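PDB 2NLZ: cephalosporin acylase from Bacillus halodurans, which hydrolyses the amide bond that joins an acyl side chain to the cephalosporin nucleus, as a member of the gamma-glutamyltranspeptidase family. Local coordinates for the interface of chains A and B. Residues are numbered along the deposited sequence; one frame, centred on the assembly and turned at random. Chains: chain A/B, Cephalosporin acylase.

Contact 1: the interface of chains A and B. Residues chain A 18, 20; chain B 7, 10, 157, 195, 533.
A:Val18, in a loop, and A:Tyr20, in the short strand 19-21 that follows, lie against several pieces of chain B: the N-terminal loop carrying B:Tyr10, the first turn of helix 157-173 with B:Pro157, and the loops of B:Val195 and B:Asp533. A:Val18 meets B:Tyr10 through both its backbone N and its CG2, while A:Tyr20 packs on B:Pro157. The backbone N of A:Val18 donates a hydrogen bond to the phenol OH of B:Tyr10 at 2.8 Å, nearly straight at 168°. Tyrosine suits this place because its long, rigid ring carries a hydroxyl out to the neighbouring backbone while still offering carbon for packing. The valine assists: with CG1 anti to the backbone N (chi1 -177°), its CG2 is left beside that N and meets CE1 at the end of the tyrosine ring at 3.7 Å. A phenylalanine in place of B:Tyr10 would probably leave the A:Val18 N-H without its mate across the interface and thin the packing on CG2.

The second half is a proline-on-aromatic contact. CD of B:Pro157 sits over one face of the A:Tyr20 ring, 3.9 Å from its centroid and offset toward the rim, in a CH-pi contact. Proline fits well both as the opening residue of a helix, where its lack of an N-H costs little, and as a compact slab of CH groups for an aromatic face. On this same side of the ring, CG1 of B:Val195 makes a looser approach, 4.3 Å from CE1 of A:Tyr20. The proline's outermost carbon, CG, extends the packing toward the phenol end of the ring, lying 3.5 Å from CE2 of A:Tyr20.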
loop_
_atom_site.group_PDB
_atom_site.type_symbol
_atom_site.label_atom_id
_atom_site.label_comp_id
_atom_site.label_asym_id
_atom_site.label_seq_id
_atom_site.Cartn_x
_atom_site.Cartn_y
_atom_site.Cartn_z
ATOM N N VAL A 18 10.723 11.051 14.781
ATOM C CA VAL A 18 12.089 11.374 15.188
ATOM C C VAL A 18 12.133 11.851 16.649
ATOM O O VAL A 18 11.364 12.726 17.062
ATOM C CB VAL A 18 12.722 12.440 14.262
ATOM C CG1 VAL A 18 14.144 12.709 14.645
ATOM C CG2 VAL A 18 12.694 11.972 12.853
ATOM N N TYR A 20 13.887 13.796 19.665
ATOM C CA TYR A 20 14.749 14.972 19.819
ATOM C C TYR A 20 15.274 15.156 21.237
ATOM O O TYR A 20 14.547 14.938 22.203
ATOM C CB TYR A 20 13.995 16.226 19.408
ATOM C CG TYR A 20 13.931 16.430 17.928
ATOM C CD1 TYR A 20 14.787 17.319 17.299
ATOM C CD2 TYR A 20 13.011 15.739 17.150
ATOM C CE1 TYR A 20 14.735 17.521 15.928
ATOM C CE2 TYR A 20 12.952 15.928 15.778
ATOM C CZ TYR A 20 13.818 16.825 15.177
ATOM O OH TYR A 20 13.774 17.038 13.824
ATOM N N PRO B 7 13.729 17.240 7.187
ATOM C CA PRO B 7 12.489 17.894 7.635
ATOM C C PRO B 7 11.625 17.143 8.672
ATOM O O PRO B 7 12.116 16.639 9.683
ATOM C CB PRO B 7 11.694 18.068 6.320
ATOM C CG PRO B 7 12.427 17.210 5.266
ATOM C CD PRO B 7 13.484 16.416 5.993
ATOM N N TYR B 10 8.118 11.782 6.581
ATOM C CA TYR B 10 8.248 10.337 6.766
ATOM C C TYR B 10 7.674 9.587 5.548
ATOM O O TYR B 10 6.508 9.194 5.547
ATOM C CB TYR B 10 7.568 9.899 8.072
ATOM C CG TYR B 10 8.071 10.608 9.321
ATOM C CD1 TYR B 10 9.102 10.071 10.082
ATOM C CD2 TYR B 10 7.515 11.809 9.742
ATOM C CE1 TYR B 10 9.565 10.708 11.221
ATOM C CE2 TYR B 10 7.974 12.454 10.874
ATOM C CZ TYR B 10 8.999 11.898 11.616
ATOM O OH TYR B 10 9.431 12.547 12.762
ATOM N N PRO B 157 9.238 18.945 17.748
ATOM C CA PRO B 157 8.483 19.484 16.602
ATOM C C PRO B 157 6.960 19.417 16.704
ATOM O O PRO B 157 6.282 20.348 16.265
ATOM C CB PRO B 157 8.946 18.608 15.435
ATOM C CG PRO B 157 10.296 18.175 15.811
ATOM C CD PRO B 157 10.289 18.011 17.305
ATOM N N VAL B 195 11.553 24.718 17.594
ATOM C CA VAL B 195 12.072 23.360 17.719
ATOM C C VAL B 195 13.482 23.398 18.316
ATOM O O VAL B 195 14.345 24.139 17.839
ATOM C CB VAL B 195 12.117 22.653 16.342
ATOM C CG1 VAL B 195 12.469 21.173 16.507
ATOM C CG2 VAL B 195 10.794 22.838 15.580
ATOM N N ASP B 533 4.808 11.895 19.487
ATOM C CA ASP B 533 5.968 11.554 20.329
ATOM C C ASP B 533 5.435 10.830 21.547
ATOM O O ASP B 533 4.356 11.157 22.039
ATOM C CB ASP B 533 6.697 12.802 20.816
ATOM C CG ASP B 533 6.927 13.808 19.722
ATOM O OD1 ASP B 533 7.564 13.451 18.710
ATOM O OD2 ASP B 533 6.481 14.963 19.884
#

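Contact 2: the interface of chains A and B. Residues chain A 14-16, 463, 467, 530; chain B 12-15.
A:Ser14 and B:Ser14 face one another in the N-terminal loops of the two chains and form an antiparallel beta bridge. Its paired backbone hydrogen bonds run from A:Ser14 N to B:Ser14 O, 3.0 Å, and from B:Ser14 N to A:Ser14 O, 2.9 Å. A small residue suits this crossing, since the two backbones must come close together.

Side-chain hydrogen bonds reach beyond the bridge. The hydroxyl OG of B:Ser14, anti to its own backbone N (chi1 -156°), points to the end of helix 462-467 and donates to the carboxylate OD1 of A:Asp467 at 2.7 Å. That oxygen also accepts from the amide NE2 of A:Gln463, one turn earlier in the helix, at 3.0 Å. The two donors approach from opposite faces of the carboxylate plane, so OD1 is gripped between them; together they would probably ease the burden of a negative charge at the C-terminal end of a helix.

A:Arg16 supplies a different link. With its chain extended from CG to NE (chi2 177°, chi3 -176°), it lays the edge of its guanidinium against the backbone carbonyl O of B:Arg15, to which NE donates at 2.6 Å. Arginine combines the length to get there with N-H groups left for further bonds, and its NH2 meets a water that also contacts the carbonyl oxygens of A:Pro530 and B:Arg15.

Apolar packing is modest. CB of B:Tyr12 touches CB of A:Asp467, while the proline ring of A:Pro530 flanks the B:Ser14-B:Arg15 segment, its CB 4.0 Å from CB of B:Arg15.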
loop_
_atom_site.group_PDB
_atom_site.type_symbol
_atom_site.label_atom_id
_atom_site.label_comp_id
_atom_site.label_asym_id
_atom_site.label_seq_id
_atom_site.Cartn_x
_atom_site.Cartn_y
_atom_site.Cartn_z
ATOM N N SER A 14 2.816 1.220 11.048
ATOM C CA SER A 14 2.969 2.111 12.196
ATOM C C SER A 14 3.847 3.327 11.841
ATOM O O SER A 14 4.331 3.436 10.717
ATOM C CB SER A 14 3.520 1.321 13.397
ATOM O OG SER A 14 3.177 1.926 14.635
ATOM N N ARG A 15 4.013 4.237 12.800
ATOM C CA ARG A 15 4.810 5.457 12.635
ATOM C C ARG A 15 5.776 5.610 13.807
ATOM O O ARG A 15 5.388 5.420 14.964
ATOM C CB ARG A 15 3.899 6.694 12.594
ATOM C CG ARG A 15 3.696 7.360 11.228
ATOM C CD ARG A 15 4.646 8.545 10.984
ATOM N NE ARG A 15 4.346 9.726 11.795
ATOM C CZ ARG A 15 3.842 10.875 11.345
ATOM N NH1 ARG A 15 3.551 11.049 10.066
ATOM N NH2 ARG A 15 3.630 11.865 12.193
ATOM N N ARG A 16 7.027 5.951 13.513
ATOM C CA ARG A 16 7.973 6.356 14.547
ATOM C C ARG A 16 8.409 7.771 14.229
ATOM O O ARG A 16 9.017 8.015 13.191
ATOM C CB ARG A 16 9.192 5.434 14.600
ATOM C CG ARG A 16 8.961 4.153 15.356
ATOM C CD ARG A 16 10.196 3.248 15.319
ATOM N NE ARG A 16 9.956 1.953 15.974
ATOM C CZ ARG A 16 10.111 1.709 17.276
ATOM N NH1 ARG A 16 10.521 2.655 18.108
ATOM N NH2 ARG A 16 9.863 0.505 17.744
ATOM N N GLN A 463 15.087 8.598 11.309
ATOM C CA GLN A 463 14.094 7.529 11.358
ATOM C C GLN A 463 13.671 7.043 9.976
ATOM O O GLN A 463 13.740 5.856 9.693
ATOM C CB GLN A 463 12.864 7.991 12.115
ATOM C CG GLN A 463 11.990 6.845 12.511
ATOM C CD GLN A 463 12.784 5.725 13.181
ATOM O OE1 GLN A 463 13.364 5.918 14.255
ATOM N NE2 GLN A 463 12.810 4.546 12.545
ATOM N N ASP A 467 13.737 3.599 8.183
ATOM C CA ASP A 467 12.472 3.015 7.765
ATOM C C ASP A 467 12.557 2.518 6.335
ATOM O O ASP A 467 11.959 1.499 5.993
ATOM C CB ASP A 467 11.351 4.049 7.862
ATOM C CG ASP A 467 10.996 4.409 9.293
ATOM O OD1 ASP A 467 11.206 3.579 10.194
ATOM O OD2 ASP A 467 10.491 5.529 9.514
ATOM N N PRO A 530 13.247 0.118 13.183
ATOM C CA PRO A 530 11.864 -0.327 13.367
ATOM C C PRO A 530 11.669 -1.836 13.239
ATOM O O PRO A 530 10.711 -2.361 13.766
ATOM C CB PRO A 530 11.103 0.410 12.264
ATOM C CG PRO A 530 12.118 0.656 11.214
ATOM C CD PRO A 530 13.442 0.809 11.899
ATOM N N TYR B 12 8.227 6.631 4.357
ATOM C CA TYR B 12 8.119 5.175 4.463
ATOM C C TYR B 12 7.378 4.805 5.749
ATOM O O TYR B 12 7.432 5.553 6.730
ATOM C CB TYR B 12 9.526 4.518 4.381
ATOM C CG TYR B 12 10.366 5.117 3.266
ATOM C CD1 TYR B 12 10.100 4.809 1.929
ATOM C CD2 TYR B 12 11.383 6.040 3.540
ATOM C CE1 TYR B 12 10.830 5.376 0.901
ATOM C CE2 TYR B 12 12.124 6.617 2.512
ATOM C CZ TYR B 12 11.837 6.277 1.193
ATOM O OH TYR B 12 12.543 6.832 0.150
ATOM N N PRO B 13 6.649 3.675 5.734
ATOM C CA PRO B 13 6.003 3.170 6.942
ATOM C C PRO B 13 6.991 2.546 7.930
ATOM O O PRO B 13 8.019 1.997 7.530
ATOM C CB PRO B 13 5.036 2.118 6.402
ATOM C CG PRO B 13 5.671 1.646 5.142
ATOM C CD PRO B 13 6.366 2.830 4.559
ATOM N N SER B 14 6.664 2.636 9.214
ATOM C CA SER B 14 7.552 2.190 10.284
ATOM C C SER B 14 6.877 1.078 11.090
ATOM O O SER B 14 5.731 0.729 10.840
ATOM C CB SER B 14 7.950 3.376 11.191
ATOM O OG SER B 14 9.181 3.162 11.872
ATOM N N ARG B 15 7.612 0.523 12.046
ATOM C CA ARG B 15 7.145 -0.587 12.873
ATOM C C ARG B 15 7.409 -0.278 14.336
ATOM O O ARG B 15 8.510 0.159 14.690
ATOM C CB ARG B 15 7.887 -1.880 12.503
ATOM C CG ARG B 15 7.097 -2.936 11.728
ATOM C CD ARG B 15 6.483 -4.005 12.646
ATOM N NE ARG B 15 7.477 -4.901 13.237
ATOM C CZ ARG B 15 7.597 -6.204 12.991
ATOM N NH1 ARG B 15 6.777 -6.825 12.151
ATOM N NH2 ARG B 15 8.547 -6.892 13.602
HETATM O O HOH W 1 10.063 -1.775 16.427
#

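Contact 1 and contact 2 lie about 13 Å apart, measured between the centres of their C-alpha atoms. They share no residue but draw on neighbouring stretches of the same N-terminal segments: 14-16, then A:Val18 and A:Tyr20, in chain A; B:Pro7 and B:Tyr10, then 12-15, in chain B. Contact 2 holds the self-pairing of residue 14; in both, segments also rest on the partner's body, at helix 157-173 in contact 1 and helix 462-467 and the A:Pro530 loop in contact 2. With every contact twinned, the segments act as reciprocal arms, suggesting a real dimer, although the structure alone does not show it.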